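Local coordinates for putative phenazine biosynthesis PhzC/PhzF protein (Clostridium difficile, PDB 4DUN), which is assigned to the PhzF family and probably acts as an isomerase, although neither its substrate nor its cellular role is established, at residues P117-I122 with Y142-L147; I148-S153 with I177-G182; D88-K93 with V105-N110; V9-T14 with T76-Y81; G233-E238 with V245-E250. One frame throughout, in Å; residues are numbered along the deposited sequence.

Contact 1 (P117-I122 with Y142-L147)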
# COMPACT_ATOMS: atom_id res chain seq x y z
N PRO A 117 0.07 -27.44 13.40
CA PRO A 117 0.79 -28.30 14.36
C PRO A 117 1.08 -27.54 15.65
O PRO A 117 1.31 -26.33 15.62
CB PRO A 117 2.08 -28.65 13.60
CG PRO A 117 2.33 -27.46 12.74
CD PRO A 117 0.95 -27.08 12.26
N GLU A 118 0.98 -28.22 16.80
CA GLU A 118 1.30 -27.67 18.11
C GLU A 118 2.82 -27.67 18.22
O GLU A 118 3.45 -28.68 17.93
CB GLU A 118 0.64 -28.50 19.21
CG GLU A 118 0.98 -27.99 20.60
CD GLU A 118 0.01 -28.46 21.67
OE1 GLU A 118 -0.09 -29.69 21.86
OE2 GLU A 118 -0.67 -27.61 22.28
N ILE A 119 3.42 -26.52 18.55
CA ILE A 119 4.89 -26.44 18.63
C ILE A 119 5.29 -25.77 19.95
O ILE A 119 5.51 -24.56 19.98
CB ILE A 119 5.51 -25.71 17.39
CG1 ILE A 119 5.01 -26.27 16.03
CG2 ILE A 119 7.05 -25.71 17.45
CD1 ILE A 119 5.24 -25.33 14.82
N MET A 120 5.44 -26.57 21.03
CA MET A 120 5.88 -26.00 22.31
C MET A 120 7.30 -25.45 22.15
O MET A 120 8.20 -26.21 21.76
CB MET A 120 5.81 -27.06 23.44
CG MET A 120 6.25 -26.52 24.82
SD MET A 120 5.12 -25.22 25.44
CE MET A 120 5.94 -24.78 26.90
N PRO A 121 7.52 -24.12 22.38
CA PRO A 121 8.87 -23.58 22.19
C PRO A 121 9.76 -23.97 23.36
O PRO A 121 9.25 -24.40 24.40
CB PRO A 121 8.64 -22.06 22.15
CG PRO A 121 7.44 -21.85 23.04
CD PRO A 121 6.57 -23.06 22.81
N ILE A 122 11.07 -23.81 23.18
CA ILE A 122 12.06 -24.18 24.18
C ILE A 122 12.65 -22.92 24.80
O ILE A 122 13.05 -22.00 24.07
CB ILE A 122 13.17 -25.08 23.55
CG1 ILE A 122 12.58 -26.47 23.16
CG2 ILE A 122 14.38 -25.23 24.51
CD1 ILE A 122 13.56 -27.44 22.55
N TYR A 142 11.93 -17.65 24.92
CA TYR A 142 11.65 -18.96 24.32
C TYR A 142 12.01 -18.92 22.84
O TYR A 142 12.08 -17.85 22.22
CB TYR A 142 10.19 -19.39 24.53
CG TYR A 142 9.92 -19.81 25.96
CD1 TYR A 142 9.74 -18.86 26.97
CD2 TYR A 142 9.85 -21.16 26.31
CE1 TYR A 142 9.54 -19.24 28.29
CE2 TYR A 142 9.63 -21.55 27.63
CZ TYR A 142 9.47 -20.59 28.62
OH TYR A 142 9.24 -20.98 29.92
N SER A 143 12.29 -20.10 22.27
CA SER A 143 12.76 -20.16 20.90
C SER A 143 12.05 -21.20 20.08
O SER A 143 11.77 -22.30 20.55
CB SER A 143 14.26 -20.46 20.90
OG SER A 143 14.84 -20.55 19.61
N SER A 144 11.75 -20.84 18.82
CA SER A 144 11.14 -21.69 17.78
C SER A 144 11.53 -21.07 16.44
O SER A 144 12.65 -20.58 16.32
CB SER A 144 9.63 -21.80 17.98
OG SER A 144 9.02 -22.67 17.03
N ARG A 145 10.63 -21.06 15.43
CA ARG A 145 10.89 -20.40 14.13
C ARG A 145 11.15 -18.90 14.44
O ARG A 145 12.07 -18.28 13.90
CB ARG A 145 9.68 -20.58 13.20
CG ARG A 145 9.83 -19.87 11.85
CD ARG A 145 8.51 -19.68 11.16
NE ARG A 145 7.63 -18.74 11.87
CZ ARG A 145 6.36 -18.52 11.55
NH1 ARG A 145 5.64 -17.66 12.25
NH2 ARG A 145 5.81 -19.14 10.51
N ASP A 146 10.37 -18.38 15.39
CA ASP A 146 10.42 -17.00 15.88
C ASP A 146 11.01 -16.95 17.29
O ASP A 146 11.02 -17.95 18.02
CB ASP A 146 9.00 -16.41 15.92
CG ASP A 146 8.25 -16.51 14.60
OD1 ASP A 146 8.75 -15.98 13.59
OD2 ASP A 146 7.17 -17.14 14.59
N LEU A 147 11.49 -15.76 17.68
CA LEU A 147 11.98 -15.51 19.03
C LEU A 147 10.80 -15.04 19.87
O LEU A 147 10.04 -14.17 19.42
CB LEU A 147 13.11 -14.46 19.04
CG LEU A 147 13.71 -14.10 20.40
CD1 LEU A 147 14.46 -15.30 21.01
CD2 LEU A 147 14.69 -12.92 20.25

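Contact 2 (I148-S153 with I177-G182)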
# COMPACT_ATOMS: atom_id res chain seq x y z
N ILE A 148 10.61 -15.64 21.05
CA ILE A 148 9.47 -15.29 21.89
C ILE A 148 9.98 -14.63 23.16
O ILE A 148 10.73 -15.25 23.92
CB ILE A 148 8.60 -16.54 22.18
CG1 ILE A 148 8.12 -17.19 20.85
CG2 ILE A 148 7.40 -16.18 23.09
CD1 ILE A 148 7.79 -18.62 20.93
N LEU A 149 9.52 -13.40 23.40
CA LEU A 149 9.90 -12.61 24.58
C LEU A 149 8.72 -12.45 25.49
O LEU A 149 7.73 -11.81 25.13
CB LEU A 149 10.47 -11.22 24.18
CG LEU A 149 11.59 -11.20 23.10
CD1 LEU A 149 11.96 -9.77 22.71
CD2 LEU A 149 12.83 -11.99 23.56
N LEU A 150 8.81 -13.08 26.66
CA LEU A 150 7.75 -12.96 27.65
C LEU A 150 7.93 -11.67 28.43
O LEU A 150 8.93 -11.50 29.12
CB LEU A 150 7.71 -14.19 28.60
CG LEU A 150 6.72 -14.08 29.77
CD1 LEU A 150 5.26 -14.21 29.30
CD2 LEU A 150 7.03 -15.08 30.85
N LEU A 151 6.95 -10.75 28.32
CA LEU A 151 7.01 -9.49 29.06
C LEU A 151 6.17 -9.62 30.33
O LEU A 151 5.43 -10.59 30.48
CB LEU A 151 6.59 -8.30 28.20
CG LEU A 151 7.38 -8.09 26.87
CD1 LEU A 151 7.00 -6.75 26.22
CD2 LEU A 151 8.91 -8.12 27.09
N ASN A 152 6.31 -8.67 31.27
CA ASN A 152 5.67 -8.75 32.59
C ASN A 152 4.20 -8.29 32.63
O ASN A 152 3.55 -8.50 33.66
CB ASN A 152 6.49 -7.97 33.61
CG ASN A 152 7.75 -8.70 34.00
OD1 ASN A 152 7.71 -9.81 34.56
ND2 ASN A 152 8.90 -8.11 33.72
N SER A 153 3.68 -7.68 31.56
CA SER A 153 2.27 -7.22 31.54
C SER A 153 1.81 -6.89 30.13
O SER A 153 2.62 -6.66 29.26
CB SER A 153 2.11 -5.96 32.40
OG SER A 153 2.73 -4.84 31.80
N ILE A 177 8.52 -12.05 18.55
CA ILE A 177 7.24 -12.04 19.25
C ILE A 177 7.43 -11.52 20.67
O ILE A 177 8.34 -11.95 21.38
CB ILE A 177 6.63 -13.48 19.28
CG1 ILE A 177 6.37 -14.07 17.87
CG2 ILE A 177 5.35 -13.56 20.17
CD1 ILE A 177 6.14 -15.58 17.89
N ILE A 178 6.53 -10.62 21.11
CA ILE A 178 6.47 -10.19 22.49
C ILE A 178 5.11 -10.68 23.01
O ILE A 178 4.13 -10.63 22.26
CB ILE A 178 6.75 -8.68 22.73
CG1 ILE A 178 5.73 -7.79 21.99
CG2 ILE A 178 8.21 -8.33 22.38
CD1 ILE A 178 5.81 -6.28 22.35
N THR A 179 5.05 -11.24 24.21
CA THR A 179 3.78 -11.80 24.70
C THR A 179 3.63 -11.57 26.20
O THR A 179 4.63 -11.42 26.90
CB THR A 179 3.70 -13.32 24.34
OG1 THR A 179 2.39 -13.82 24.63
CG2 THR A 179 4.73 -14.18 25.08
N ALA A 180 2.38 -11.54 26.69
CA ALA A 180 2.08 -11.41 28.13
C ALA A 180 0.66 -11.87 28.38
O ALA A 180 -0.08 -12.09 27.41
CB ALA A 180 2.24 -9.95 28.58
N GLN A 181 0.26 -12.02 29.65
CA GLN A 181 -1.14 -12.35 29.96
C GLN A 181 -2.02 -11.14 29.56
O GLN A 181 -1.56 -10.00 29.67
CB GLN A 181 -1.33 -12.65 31.45
CG GLN A 181 -1.18 -14.11 31.79
CD GLN A 181 -1.54 -14.35 33.23
OE1 GLN A 181 -2.71 -14.45 33.60
NE2 GLN A 181 -0.53 -14.45 34.07
N GLY A 182 -3.25 -11.39 29.13
CA GLY A 182 -4.13 -10.29 28.73
C GLY A 182 -5.01 -9.74 29.84
O GLY A 182 -5.27 -10.42 30.83
O HOH W 1 2.43 -11.59 31.66

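Contact 3 (D88-K93 with V105-N110)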
# COMPACT_ATOMS: atom_id res chain seq x y z
N ASP A 88 -19.34 -20.32 -3.37
CA ASP A 88 -20.09 -21.51 -2.99
C ASP A 88 -20.74 -21.16 -1.69
O ASP A 88 -20.22 -21.48 -0.62
CB ASP A 88 -19.17 -22.74 -2.89
CG ASP A 88 -19.89 -24.08 -2.75
OD1 ASP A 88 -21.14 -24.09 -2.67
OD2 ASP A 88 -19.20 -25.11 -2.68
N VAL A 89 -21.84 -20.39 -1.77
CA VAL A 89 -22.50 -19.77 -0.63
C VAL A 89 -22.83 -20.78 0.47
O VAL A 89 -23.55 -21.75 0.25
CB VAL A 89 -23.75 -18.93 -1.02
CG1 VAL A 89 -24.37 -18.26 0.21
CG2 VAL A 89 -23.38 -17.87 -2.06
N ASN A 90 -22.26 -20.51 1.67
CA ASN A 90 -22.43 -21.25 2.93
C ASN A 90 -21.75 -22.63 2.94
O ASN A 90 -22.02 -23.41 3.86
CB ASN A 90 -23.91 -21.37 3.35
CG ASN A 90 -24.51 -20.04 3.71
OD1 ASN A 90 -23.89 -19.20 4.38
ND2 ASN A 90 -25.73 -19.80 3.27
N VAL A 91 -20.80 -22.89 2.02
CA VAL A 91 -20.01 -24.14 2.08
C VAL A 91 -19.25 -24.14 3.43
O VAL A 91 -18.78 -23.07 3.86
CB VAL A 91 -19.05 -24.32 0.85
CG1 VAL A 91 -17.92 -23.28 0.83
CG2 VAL A 91 -18.49 -25.75 0.81
N LYS A 92 -19.20 -25.30 4.12
CA LYS A 92 -18.56 -25.42 5.43
C LYS A 92 -17.08 -25.77 5.34
O LYS A 92 -16.29 -25.26 6.13
CB LYS A 92 -19.30 -26.45 6.31
CG LYS A 92 -20.72 -26.02 6.72
CD LYS A 92 -20.75 -24.68 7.47
CE LYS A 92 -22.00 -23.89 7.18
NZ LYS A 92 -21.70 -22.43 7.04
N LYS A 93 -16.69 -26.65 4.40
CA LYS A 93 -15.29 -27.09 4.25
C LYS A 93 -14.69 -26.55 2.96
O LYS A 93 -15.24 -26.81 1.87
CB LYS A 93 -15.21 -28.63 4.24
CG LYS A 93 -15.46 -29.30 5.59
CD LYS A 93 -14.93 -30.73 5.56
CE LYS A 93 -15.51 -31.60 6.65
NZ LYS A 93 -14.94 -32.98 6.61
N VAL A 105 -9.86 -25.17 5.44
CA VAL A 105 -10.45 -24.12 6.28
C VAL A 105 -11.89 -24.58 6.56
O VAL A 105 -12.58 -25.02 5.64
CB VAL A 105 -10.38 -22.68 5.69
CG1 VAL A 105 -10.95 -21.65 6.68
CG2 VAL A 105 -8.95 -22.31 5.30
N THR A 106 -12.33 -24.53 7.84
CA THR A 106 -13.70 -24.90 8.19
C THR A 106 -14.44 -23.67 8.67
O THR A 106 -13.92 -22.93 9.51
CB THR A 106 -13.73 -26.01 9.25
OG1 THR A 106 -13.01 -27.14 8.76
CG2 THR A 106 -15.16 -26.44 9.59
N ARG A 107 -15.64 -23.43 8.11
CA ARG A 107 -16.50 -22.32 8.52
C ARG A 107 -17.42 -22.84 9.61
O ARG A 107 -18.14 -23.81 9.41
CB ARG A 107 -17.33 -21.75 7.34
CG ARG A 107 -18.11 -20.49 7.76
CD ARG A 107 -18.92 -19.92 6.63
NE ARG A 107 -19.83 -18.87 7.08
CZ ARG A 107 -20.58 -18.15 6.26
NH1 ARG A 107 -20.54 -18.38 4.95
NH2 ARG A 107 -21.40 -17.22 6.74
N ASN A 108 -17.36 -22.21 10.78
CA ASN A 108 -18.19 -22.59 11.93
C ASN A 108 -18.95 -21.33 12.31
O ASN A 108 -18.39 -20.43 12.94
CB ASN A 108 -17.29 -23.14 13.06
CG ASN A 108 -18.02 -23.49 14.34
OD1 ASN A 108 -19.22 -23.23 14.52
ND2 ASN A 108 -17.30 -24.11 15.27
N GLY A 109 -20.21 -21.23 11.85
CA GLY A 109 -21.01 -20.02 12.01
C GLY A 109 -20.37 -18.99 11.11
O GLY A 109 -20.33 -19.18 9.89
N ASN A 110 -19.78 -17.93 11.69
CA ASN A 110 -19.03 -16.92 10.93
C ASN A 110 -17.55 -16.93 11.33
O ASN A 110 -16.79 -16.00 10.99
CB ASN A 110 -19.68 -15.53 11.07
CG ASN A 110 -20.94 -15.43 10.25
OD1 ASN A 110 -21.03 -15.97 9.15
ND2 ASN A 110 -21.95 -14.76 10.78
O HOH W 2 -22.66 -16.63 4.04

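Contact 4 (V9-T14 with T76-Y81)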
# COMPACT_ATOMS: atom_id res chain seq x y z
N VAL A 9 -10.70 -7.86 2.07
CA VAL A 9 -11.24 -8.48 3.29
C VAL A 9 -10.27 -8.30 4.44
O VAL A 9 -9.07 -8.52 4.26
CB VAL A 9 -11.47 -10.01 3.01
CG1 VAL A 9 -11.89 -10.78 4.27
CG2 VAL A 9 -12.48 -10.22 1.87
N ASP A 10 -10.81 -8.00 5.64
CA ASP A 10 -10.03 -7.91 6.88
C ASP A 10 -10.14 -9.24 7.63
O ASP A 10 -11.24 -9.62 8.03
CB ASP A 10 -10.54 -6.74 7.76
CG ASP A 10 -10.37 -5.38 7.10
OD1 ASP A 10 -9.57 -5.28 6.12
OD2 ASP A 10 -11.06 -4.43 7.51
N SER A 11 -9.01 -9.94 7.81
CA SER A 11 -8.97 -11.25 8.49
C SER A 11 -8.72 -11.08 9.97
O SER A 11 -7.97 -10.18 10.36
CB SER A 11 -7.89 -12.14 7.89
OG SER A 11 -8.20 -12.38 6.53
N PHE A 12 -9.33 -11.95 10.81
CA PHE A 12 -9.26 -11.89 12.29
C PHE A 12 -9.78 -10.50 12.77
O PHE A 12 -9.20 -9.88 13.67
CB PHE A 12 -7.81 -12.14 12.81
CG PHE A 12 -7.27 -13.51 12.50
CD1 PHE A 12 -6.38 -13.71 11.44
CD2 PHE A 12 -7.64 -14.61 13.27
CE1 PHE A 12 -5.87 -14.98 11.15
CE2 PHE A 12 -7.11 -15.89 13.00
CZ PHE A 12 -6.25 -16.07 11.94
N ALA A 13 -10.84 -10.01 12.11
CA ALA A 13 -11.42 -8.71 12.42
C ALA A 13 -12.87 -8.85 12.77
O ALA A 13 -13.61 -9.51 12.04
CB ALA A 13 -11.26 -7.76 11.23
N THR A 14 -13.24 -8.25 13.92
CA THR A 14 -14.57 -8.20 14.53
C THR A 14 -15.33 -6.98 13.97
O THR A 14 -16.55 -6.91 14.14
CB THR A 14 -14.48 -8.15 16.10
OG1 THR A 14 -13.97 -6.88 16.52
CG2 THR A 14 -13.61 -9.27 16.71
N THR A 76 -5.28 -16.72 3.69
CA THR A 76 -6.03 -17.94 3.40
C THR A 76 -7.42 -17.85 4.06
O THR A 76 -8.41 -18.24 3.44
CB THR A 76 -5.26 -19.20 3.82
OG1 THR A 76 -4.02 -19.21 3.09
CG2 THR A 76 -6.03 -20.50 3.52
N LEU A 77 -7.49 -17.31 5.30
CA LEU A 77 -8.77 -17.10 6.00
C LEU A 77 -9.64 -16.16 5.14
O LEU A 77 -10.82 -16.45 4.90
CB LEU A 77 -8.51 -16.53 7.41
CG LEU A 77 -9.71 -16.47 8.37
CD1 LEU A 77 -9.25 -16.52 9.82
CD2 LEU A 77 -10.51 -15.17 8.18
N ALA A 78 -9.05 -15.03 4.65
CA ALA A 78 -9.78 -14.08 3.79
C ALA A 78 -10.33 -14.79 2.52
O ALA A 78 -11.48 -14.55 2.15
CB ALA A 78 -8.88 -12.92 3.39
N ALA A 79 -9.50 -15.62 1.87
CA ALA A 79 -9.93 -16.36 0.66
C ALA A 79 -11.12 -17.32 1.00
O ALA A 79 -12.06 -17.38 0.23
CB ALA A 79 -8.76 -17.15 0.09
N ALA A 80 -11.07 -18.02 2.14
CA ALA A 80 -12.14 -18.93 2.56
C ALA A 80 -13.42 -18.13 2.81
O ALA A 80 -14.50 -18.57 2.41
CB ALA A 80 -11.75 -19.70 3.82
N TYR A 81 -13.30 -16.94 3.43
CA TYR A 81 -14.44 -16.04 3.67
C TYR A 81 -15.10 -15.69 2.32
O TYR A 81 -16.32 -15.80 2.17
CB TYR A 81 -13.98 -14.77 4.43
CG TYR A 81 -15.03 -13.66 4.42
CD1 TYR A 81 -15.97 -13.56 5.44
CD2 TYR A 81 -15.09 -12.74 3.38
CE1 TYR A 81 -16.93 -12.55 5.44
CE2 TYR A 81 -16.08 -11.75 3.34
CZ TYR A 81 -16.99 -11.65 4.38
OH TYR A 81 -17.95 -10.67 4.36

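Contact 5 (G233-E238 with V245-E250)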
# COMPACT_ATOMS: atom_id res chain seq x y z
N GLY A 233 -6.03 -7.66 16.38
CA GLY A 233 -6.67 -8.91 15.99
C GLY A 233 -7.14 -9.72 17.17
O GLY A 233 -6.60 -9.59 18.27
N ILE A 234 -8.17 -10.54 16.95
CA ILE A 234 -8.70 -11.46 17.94
C ILE A 234 -8.59 -12.85 17.35
O ILE A 234 -9.00 -13.07 16.22
CB ILE A 234 -10.16 -11.11 18.37
CG1 ILE A 234 -10.23 -9.70 19.05
CG2 ILE A 234 -10.75 -12.22 19.25
CD1 ILE A 234 -9.53 -9.57 20.49
N ILE A 235 -7.99 -13.77 18.13
CA ILE A 235 -7.76 -15.15 17.70
C ILE A 235 -8.35 -16.11 18.70
O ILE A 235 -7.97 -16.07 19.88
CB ILE A 235 -6.23 -15.45 17.52
CG1 ILE A 235 -5.49 -14.36 16.68
CG2 ILE A 235 -6.03 -16.86 16.92
CD1 ILE A 235 -4.96 -13.13 17.53
N GLN A 236 -9.25 -16.97 18.23
CA GLN A 236 -9.83 -18.04 19.06
C GLN A 236 -8.85 -19.19 18.99
O GLN A 236 -8.43 -19.57 17.88
CB GLN A 236 -11.24 -18.46 18.58
CG GLN A 236 -12.27 -17.34 18.46
CD GLN A 236 -12.47 -16.54 19.72
OE1 GLN A 236 -12.48 -17.06 20.84
NE2 GLN A 236 -12.61 -15.23 19.55
N CYS A 237 -8.45 -19.70 20.16
CA CYS A 237 -7.40 -20.71 20.33
C CYS A 237 -7.92 -21.93 21.02
O CYS A 237 -8.61 -21.81 22.03
CB CYS A 237 -6.26 -20.11 21.15
SG CYS A 237 -5.46 -18.69 20.38
N GLU A 238 -7.53 -23.11 20.53
CA GLU A 238 -7.92 -24.37 21.15
C GLU A 238 -6.85 -25.44 20.96
O GLU A 238 -6.38 -25.65 19.83
CB GLU A 238 -9.28 -24.87 20.62
CG GLU A 238 -9.77 -26.14 21.30
CD GLU A 238 -11.13 -26.67 20.88
OE1 GLU A 238 -11.84 -25.99 20.11
OE2 GLU A 238 -11.48 -27.78 21.33
N VAL A 245 -3.34 -27.64 17.08
CA VAL A 245 -4.05 -26.52 17.66
C VAL A 245 -5.04 -25.98 16.63
O VAL A 245 -4.80 -26.08 15.42
CB VAL A 245 -3.11 -25.39 18.19
CG1 VAL A 245 -2.20 -25.88 19.34
CG2 VAL A 245 -2.27 -24.77 17.07
N LYS A 246 -6.16 -25.42 17.11
CA LYS A 246 -7.11 -24.78 16.23
C LYS A 246 -6.99 -23.26 16.42
O LYS A 246 -6.98 -22.78 17.56
CB LYS A 246 -8.55 -25.26 16.51
CG LYS A 246 -9.55 -24.79 15.45
CD LYS A 246 -11.01 -25.03 15.87
CE LYS A 246 -11.46 -26.46 15.74
NZ LYS A 246 -12.89 -26.59 16.13
N ILE A 247 -6.85 -22.54 15.30
CA ILE A 247 -6.76 -21.09 15.25
C ILE A 247 -7.97 -20.63 14.44
O ILE A 247 -8.17 -21.11 13.32
CB ILE A 247 -5.38 -20.69 14.65
CG1 ILE A 247 -4.32 -20.83 15.78
CG2 ILE A 247 -5.36 -19.26 14.05
CD1 ILE A 247 -3.09 -21.53 15.40
N SER A 248 -8.80 -19.75 15.04
CA SER A 248 -10.01 -19.28 14.36
C SER A 248 -10.12 -17.79 14.39
O SER A 248 -9.70 -17.14 15.36
CB SER A 248 -11.27 -19.89 14.98
OG SER A 248 -11.19 -21.30 15.11
N GLY A 249 -10.77 -17.25 13.37
CA GLY A 249 -11.03 -15.82 13.31
C GLY A 249 -12.22 -15.46 12.45
O GLY A 249 -12.67 -16.26 11.62
N GLU A 250 -12.73 -14.25 12.68
CA GLU A 250 -13.81 -13.67 11.91
C GLU A 250 -13.18 -12.92 10.74
O GLU A 250 -11.97 -12.65 10.75
CB GLU A 250 -14.62 -12.69 12.79
CG GLU A 250 -15.32 -13.32 13.99
CD GLU A 250 -15.97 -12.29 14.90
OE1 GLU A 250 -16.51 -11.28 14.38
OE2 GLU A 250 -15.91 -12.48 16.13
O HOH W 3 -11.43 -12.72 14.93
O HOH W 4 -10.06 -21.98 17.50

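Contact 1 (P117-I122 with Y142-L147)
Asp146 OD2 is gripped by two nitrogens of the residue before it. Arg145 NH1 sits 2.8 Å from Asp146 OD2 on the syn lone pair, while Arg145 NE, at 3.2 Å from the same oxygen, comes from above the carboxylate plane. Both bonds lie close to the plane of the guanidinium, whose side-on approach makes a salt bridge between sequence neighbours in the turn of the hairpin of strands 140-143 and 147-150. Asp146 OD1 is hydrogen-bonded to Tyr191 OH, so both carboxylate oxygens of this buried residue have partners.

The salt bridge stays within 142-147; segment 117-122 meets the end of strand 140-143 through one antiparallel hydrogen-bonded pair, Ile122 with Ser143. Ile122 N gives a nearly straight bond (169°) to a lone pair of Ser143 O at 3.1 Å. The return bond, Ser143 N to Ile122 O at 2.7 Å, is shorter but bent (140°), and its donor stands above the carbonyl plane. Pro121, which has no N-H to satisfy, suits the step before this bridge: its CB lies 3.9 Å from Tyr142 CB, the two side chains crossing obliquely. With CG beside its own backbone N (chi1 -73°), Tyr142 brings the edge of its ring toward Pro121 O. Farther back, Ile119 CG2, anti to the backbone N, lies 3.6 Å from Ser144 OG.

Ser143 OG is hydrogen-bonded to Trp173 NE1. Helix 207-218 lies alongside, with Asn209 ND2 bonded to Ile119 O and the Tyr213 ring meeting that of Tyr142; strand 147-150 adds Ile148, which packs on Pro121 and Tyr142.

Contact 2 (I148-S153 with I177-G182)
Two neighbouring parallel strands, 147-150 and 176-181, form this buried contact, their short axes 4.6 Å apart and 32° from parallel. Three backbone bonds alternate along the seam: Leu149 N to Ile177 O at 2.8 Å, Thr179 N to Leu149 O at 2.9 Å, and Leu151 N to Thr179 O at 2.8 Å. The last is the straightest (169°) and runs nearly along the C=O axis of its acceptor. Leu149 thus uses both its N-H and its carbonyl in the pairing.

Side chains alternate between two faces. Ile148, Leu150, Ile177 and Thr179 share one. There Ile148 and Ile177 lie side by side and point the same way, and Ile148 CG2 comes 3.9 Å from Thr179 CG2. This face looks toward helix 207-218: in the diaminopimelate-epimerase-like fold of PhzF proteins each half of the chain wraps strands round a central helix, and here Leu150 touches Tyr213 and Trp214. Thr179 suits such a place because its methyl joins the apolar layer while OG1, anti to the backbone N, is bonded to Val188 O and Trp214 NE1.

On the other face, Leu149 CD1 lies 4.0 Å from Ile178 CG2. Leu151, just past the strand end, brings its CD1 equally near Ile178 CB, so branches from two leucines meet one isoleucine. Helix 154-159 packs Val157 against Leu151 and Ile178. Ser153, at the N-cap of that helix, turns its OG to Glu156 N, and its backbone O approaches Ala180 CB to 3.4 Å, a closeness that the small alanine permits.

Contact 3 (D88-K93 with V105-N110)
This is a polar surface contact where the loop leaving helix 73-87 enters the hairpin of strands 93-98 and 101-108. A type II beta turn, Asp88 to Val91, reverses the chain; its third position has positive phi (71°), which Asn90 tolerates well. Strand 93-98 then begins, and its first residue, Lys93, forms an antiparallel non-hydrogen-bonded pair with Thr106. From the loop, Lys92 O takes a nearly straight (171°) bond from Arg107 N at 2.8 Å.

Arg107 carries most of the side-chain contact. Extended from CG to NE, with CG anti to the backbone N, it reaches from its own strand alongside the loop. Its NE bonds Gly109 O at 2.9 Å and its NH2 bonds Asn110 OD1 at 2.7 Å, both nearly in the guanidinium plane, which fixes the group's rotation. Lys92, folded back at successive torsions, brings NZ to within 4.0 Å of Arg107 NE; the like charges are probably eased by nearby oxygens, among them Asn90 O, to which NZ makes a weak bond. Ser84 OG of helix 73-87 is a further partner of Arg107 NH1. One water bridges the two segments, accepting from Arg107 NH1 at 2.9 Å and donating to Asn90 OD1 at the same distance.

Contact 4 (V9-T14 with T76-Y81)
Val9 opens the segment, in the part of strand 4-11 that packs on helix 73-87, the helix enclosed by strands in the N-terminal half of this diaminopimelate-epimerase-like fold. The two short axes come within 7.8 Å at 127°. With CG1 anti to the backbone N, Val9 places that methyl 3.8 Å from Ala78 CB and 3.9 Å from Tyr81 CD2, so the branched side chain fits between the two helix residues. Asp10, next along, points away from the helix, its OD2 bonded to Phe17 N.

Ser11 faces the helix again. Its OG lies only 3.3 Å from Ala78 CB, a close approach that two small side chains make possible. The hydroxyl, beside its own backbone N, is hydrogen-bonded to His74 O, one turn back in the helix, which settles this polar atom in buried surroundings. Alanine at 78 suits a helix lying so near a strand; its side chain is about 8 Å from that of Glu47, the predicted active-site residue.

At Phe12 the strand has ended and phi is positive (58°); the CB bond does not point at the helix, but the ring end comes close to Leu77. A sulfate ion, probably from the crystallisation liquor, lies about 5 Å from the Phe12 side chain, consistent with a nearby pocket. Leu77, with CG anti to its backbone N, sends its two methyls to different partners: CD2 to Ser11, and CD1 over one face of the Phe12 ring in a CH-pi contact, 3.9 Å from the centroid.

Contact 5 (G233-E238 with V245-E250)
Glu238 and Lys246 both hold CG anti to the backbone N (chi1 -177° and -170°), so their side chains lie side by side on one face of a beta hairpin made by strands 233-239 and 244-259. Lys246 bends at chi3 (-77°), and its NZ ends 4.2 Å from Glu238 OE1: the opposite charges probably attract, but lie too far apart for a salt bridge. NZ also makes a long, weak ion pair with Glu113 OE2 of strand 111-117. Such long, polar chains suit a partly exposed face. Gln236 and Ser248 share that face, their CB atoms 3.9 Å apart.

On the reverse face, Ile235 and Ile247 also point the same way, each with CG2 anti to the backbone N, and these two methyls meet at 3.8 Å. Branched apolar residues belong there because helix 207-218 covers this side, with Ile211 on Ile247 and His207 on Ile235.

Paired backbone bonds join the strands at two places. Gln236 and Ser248 exchange N-H and carbonyl, as do Glu238 and Lys246, whose Lys246 N to Glu238 O bond is the shortest at 2.7 Å. Beyond Ser248 the direct bonding gives way to a water, which donates to Ile234 O at 2.8 Å and accepts from Glu250 N at 3.0 Å.

Overall arrangement
Contacts 2, 4 and 5 are buried, contacts 1 and 3 superficial. Contact 4 packs a strand on helix 73-87 through apolar side chains, whereas contacts 2 and 5 join strands by backbone bonds, each with one face toward helix 207-218; contact 2 is parallel, contact 5 antiparallel. Each surface contact has a single beta bridge; contact 1 adds Pro121 on Tyr142, contact 3 an arginine tied to backbone, amide and water oxygens. Contacts 1 and 2 adjoin on the hairpin of strands 140-143 and 147-150, with a probable hydrogen bond from Ile177 N to Leu147 O. Strand 244-259 carries contact 5 beside contact 4, where Ala13 N approaches Glu250 O, and Val105 of contact 3 packs on Ala80.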